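Universal stress protein MT1672 (Mycobacterium tuberculosis, PDB 1TQ8) is a member of the universal stress protein family that probably binds a nucleotide and may help the cell withstand stress. Local coordinates at the interface of chains A and B and the interface of chains A and C. Coordinates in Å, arbitrary orientation; residue numbers count along the deposited sequence, not the author numbering. Chains: chain A/B/C, hypothetical protein Rv1636.

Contact 1: the interface of chains A and B. Residues chain A 17, 154-157; chain B 36, 125, 146, 151-152.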
# COMPACT_ATOMS: atom_id res chain seq x y z
N TYR A 17 -20.09 -10.61 12.91
CA TYR A 17 -20.35 -9.73 11.78
C TYR A 17 -21.75 -10.01 11.25
O TYR A 17 -22.11 -11.17 11.05
CB TYR A 17 -19.32 -9.98 10.68
CG TYR A 17 -17.94 -9.51 11.03
CD1 TYR A 17 -16.86 -10.38 11.02
CD2 TYR A 17 -17.72 -8.16 11.37
CE1 TYR A 17 -15.58 -9.93 11.33
CE2 TYR A 17 -16.44 -7.71 11.67
CZ TYR A 17 -15.38 -8.59 11.65
OH TYR A 17 -14.11 -8.15 11.94
N LEU A 154 -6.55 -9.44 8.62
CA LEU A 154 -7.75 -8.71 9.00
C LEU A 154 -7.44 -7.35 9.59
O LEU A 154 -6.72 -7.25 10.58
CB LEU A 154 -8.53 -9.53 10.02
CG LEU A 154 -9.76 -8.86 10.62
CD1 LEU A 154 -10.78 -8.59 9.52
CD2 LEU A 154 -10.36 -9.77 11.71
N ILE A 155 -7.98 -6.30 8.97
CA ILE A 155 -7.76 -4.94 9.45
C ILE A 155 -9.02 -4.50 10.18
O ILE A 155 -10.10 -4.47 9.61
CB ILE A 155 -7.47 -3.97 8.28
CG1 ILE A 155 -6.23 -4.42 7.51
CG2 ILE A 155 -7.26 -2.56 8.81
CD1 ILE A 155 -5.94 -3.60 6.28
N VAL A 156 -8.86 -4.15 11.46
CA VAL A 156 -9.98 -3.74 12.29
C VAL A 156 -10.05 -2.22 12.33
O VAL A 156 -9.12 -1.56 12.79
CB VAL A 156 -9.81 -4.27 13.73
CG1 VAL A 156 -10.93 -3.76 14.62
CG2 VAL A 156 -9.78 -5.78 13.72
N HIS A 157 -11.16 -1.67 11.85
CA HIS A 157 -11.30 -0.23 11.84
C HIS A 157 -11.39 0.28 13.27
O HIS A 157 -11.51 -0.50 14.19
CB HIS A 157 -12.55 0.19 11.05
CG HIS A 157 -13.84 0.04 11.80
ND1 HIS A 157 -14.42 -1.19 12.06
CD2 HIS A 157 -14.67 0.96 12.34
CE1 HIS A 157 -15.55 -1.01 12.71
NE2 HIS A 157 -15.73 0.29 12.89
N ARG B 36 -11.79 -8.13 18.74
CA ARG B 36 -12.23 -8.82 17.54
C ARG B 36 -11.48 -10.14 17.36
O ARG B 36 -12.07 -11.15 17.01
CB ARG B 36 -12.04 -7.94 16.30
CG ARG B 36 -12.31 -8.65 14.96
CD ARG B 36 -13.75 -9.13 14.87
NE ARG B 36 -14.68 -8.03 15.10
CZ ARG B 36 -15.98 -8.19 15.31
NH1 ARG B 36 -16.49 -9.41 15.33
NH2 ARG B 36 -16.76 -7.14 15.51
N VAL B 125 -4.74 -6.77 12.94
CA VAL B 125 -4.13 -5.53 13.43
C VAL B 125 -5.18 -4.45 13.45
O VAL B 125 -6.17 -4.53 12.72
CB VAL B 125 -2.95 -5.02 12.56
CG1 VAL B 125 -1.85 -6.08 12.49
CG2 VAL B 125 -3.44 -4.66 11.17
N SER B 146 -10.68 0.88 4.92
CA SER B 146 -11.15 0.54 6.25
C SER B 146 -11.52 1.80 7.02
O SER B 146 -12.49 1.82 7.77
CB SER B 146 -10.07 -0.23 7.00
OG SER B 146 -10.37 -0.27 8.39
N VAL B 151 -15.02 0.24 8.38
CA VAL B 151 -15.36 -1.15 8.28
C VAL B 151 -14.10 -1.99 8.39
O VAL B 151 -13.00 -1.49 8.16
CB VAL B 151 -16.01 -1.42 6.91
CG1 VAL B 151 -14.95 -1.26 5.82
CG2 VAL B 151 -16.63 -2.79 6.87
N ASP B 152 -14.24 -3.27 8.72
CA ASP B 152 -13.08 -4.14 8.81
C ASP B 152 -12.79 -4.76 7.45
O ASP B 152 -13.71 -5.05 6.67
CB ASP B 152 -13.33 -5.22 9.86
CG ASP B 152 -13.53 -4.65 11.26
OD1 ASP B 152 -13.29 -3.43 11.45
OD2 ASP B 152 -13.92 -5.44 12.16

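Contact 2: the interface of chains A and C. Residues chain A 141-142, 145, 153; chain C 136-137.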
# COMPACT_ATOMS: atom_id res chain seq x y z
N VAL A 141 1.67 -3.65 1.76
CA VAL A 141 2.32 -4.61 2.65
C VAL A 141 1.33 -5.66 3.15
O VAL A 141 1.63 -6.85 3.19
CB VAL A 141 2.99 -3.91 3.86
CG1 VAL A 141 3.50 -4.93 4.86
CG2 VAL A 141 4.16 -3.05 3.39
N PRO A 142 0.11 -5.23 3.55
CA PRO A 142 -0.82 -6.26 4.02
C PRO A 142 -1.06 -7.34 2.98
O PRO A 142 -1.20 -8.51 3.33
CB PRO A 142 -2.08 -5.46 4.39
CG PRO A 142 -1.96 -4.21 3.59
CD PRO A 142 -0.49 -3.89 3.63
N VAL A 145 2.22 -9.57 2.95
CA VAL A 145 2.32 -10.49 4.07
C VAL A 145 1.39 -11.67 3.84
O VAL A 145 1.77 -12.83 4.02
CB VAL A 145 1.96 -9.77 5.39
CG1 VAL A 145 1.92 -10.76 6.54
CG2 VAL A 145 2.99 -8.68 5.67
N VAL A 153 -5.35 -11.89 6.36
CA VAL A 153 -5.09 -10.68 7.13
C VAL A 153 -6.38 -9.90 7.38
O VAL A 153 -7.19 -9.71 6.48
CB VAL A 153 -4.08 -9.77 6.40
CG1 VAL A 153 -3.89 -8.45 7.16
CG2 VAL A 153 -2.74 -10.51 6.28
N ARG C 136 3.59 -0.89 10.45
CA ARG C 136 4.38 -1.45 9.36
C ARG C 136 3.59 -2.37 8.44
O ARG C 136 3.79 -2.37 7.23
CB ARG C 136 5.56 -2.22 9.95
CG ARG C 136 6.72 -1.36 10.38
CD ARG C 136 7.68 -1.17 9.22
NE ARG C 136 9.00 -0.74 9.68
CZ ARG C 136 9.26 0.45 10.22
NH1 ARG C 136 8.29 1.34 10.36
NH2 ARG C 136 10.50 0.74 10.60
N LEU C 137 2.70 -3.16 9.03
CA LEU C 137 1.88 -4.12 8.29
C LEU C 137 0.89 -3.43 7.35
O LEU C 137 0.58 -3.94 6.28
CB LEU C 137 1.11 -5.01 9.27
CG LEU C 137 0.84 -6.48 8.94
CD1 LEU C 137 -0.08 -6.64 7.75
CD2 LEU C 137 2.18 -7.14 8.67

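Contact 1: the interface of chains A and B
B:Asp152, the first residue of strand 152-156, reaches across to A:Tyr17 and A:His157. With CG anti to its own carbonyl carbon (chi1 -63°), CB passes A:Ile155 O at 3.3 Å, and CG lies 3.8 Å from A:Val156 CA. OD1 takes two bonds from A:His157, from opposite faces of the carboxylate plane: backbone N at 2.8 Å and imidazole ND1 at 2.6 Å. The second is almost straight and lies in the ring plane, though it meets OD1 on the syn side 34° out of the carboxylate plane. Histidine suits because its ring N-H sits near its own backbone N-H. OD2 uses its anti lone pair for the phenol OH of A:Tyr17, 2.7 Å away, with the ring nearly perpendicular to the carboxylate. Aspartate's short arm offers both acceptors. B:Arg36 NE makes a long same-chain salt bridge to OD2; arginine is long enough to lay its guanidinium on the tyrosine's flat face, planes 21° apart, in a cation-pi contact, while the tyrosine donates from its rim.

Alongside, B:Val125 N bonds to A:Leu154 O at 3.1 Å, and A:Val156 N to B:Val125 O at 3.0 Å, so A:Ile155 pairs with B:Val125 in a parallel bridge; both are beta-branched and suit extended backbone. Chain A's last strand thereby joins strand 122-126 of chain B, and the two-fold twin does the reverse, so the site probably ties a dimer together.

Contact 2: the interface of chains A and C
The C-terminal end of the short helix 133-137 of chain C meets the first turns of helix 141-148 of chain A, with strand 152-156 of chain A nearby. C:Leu137 carries the contact and is hidden far more than any other residue of the patch. Its chi1 of -145°, as modelled, falls off the staggered positions and turns the forked isobutyl tip toward chain A, where each methyl has its own partner. CD1 rests on A:Pro142, 3.8 Å from CA and a little farther from CB, and lies 4.3 Å from A:Val153 CG1, a looser approach to the strand. CD2 goes to A:Val145, 3.5 Å from CG2, the two side chains crossing at about a right angle. The CG2 branch that does the touching is the one anti to the carbonyl carbon, since chi1 of 173° sets CG1 anti to the backbone N. A leucine suits this place because its two methyls can meet separate apolar partners at once. Valine suits the position of A:Val145, where a compact branched group offers a methyl close to the helix.

A:Val141 meets the chain C backbone instead: CG1 lies 3.9 Å from C:Leu137 CA and 3.5 Å from C:Arg136 O, so C:Arg136 takes part through its carbonyl. C:Leu137 O faces the first turn of the chain A helix at a modelled closeness to A:Pro142 that is doubtful; proline has no N-H to offer, so this is no hydrogen bond. Proline nevertheless fits a first helical turn, where the N-H it lacks is not needed within the helix.

C:Arg136 and C:Leu137 belong to the nine-residue stretch of the G-2X-G-9X-G(S/T) nucleotide-binding motif of universal stress proteins, and A:Val141 and A:Pro142 follow that motif directly. Except for A:Val153, on strand 152-156 itself, the patch lies on the segment between that strand and strand 122-126.

The centres of the C-alpha atoms of contact 1 and contact 2 lie about 13 Å apart, and both contacts draw on strand 152-156 of chain A: A:Val153 faces chain C in contact 2, and A:Leu154 to A:Val156 meet chain B in contact 1. Helix 141-148 also serves twice, through chain A in contact 2 and through B:Ser146 in contact 1. The C-terminal part of the fold therefore faces two partners at once. Contact 1 is polar and strand-based, contact 2 small and apolar. Together they could join two dimers into the four-chain deposited assembly, although the structure alone does not show that this tetramer forms in the cell.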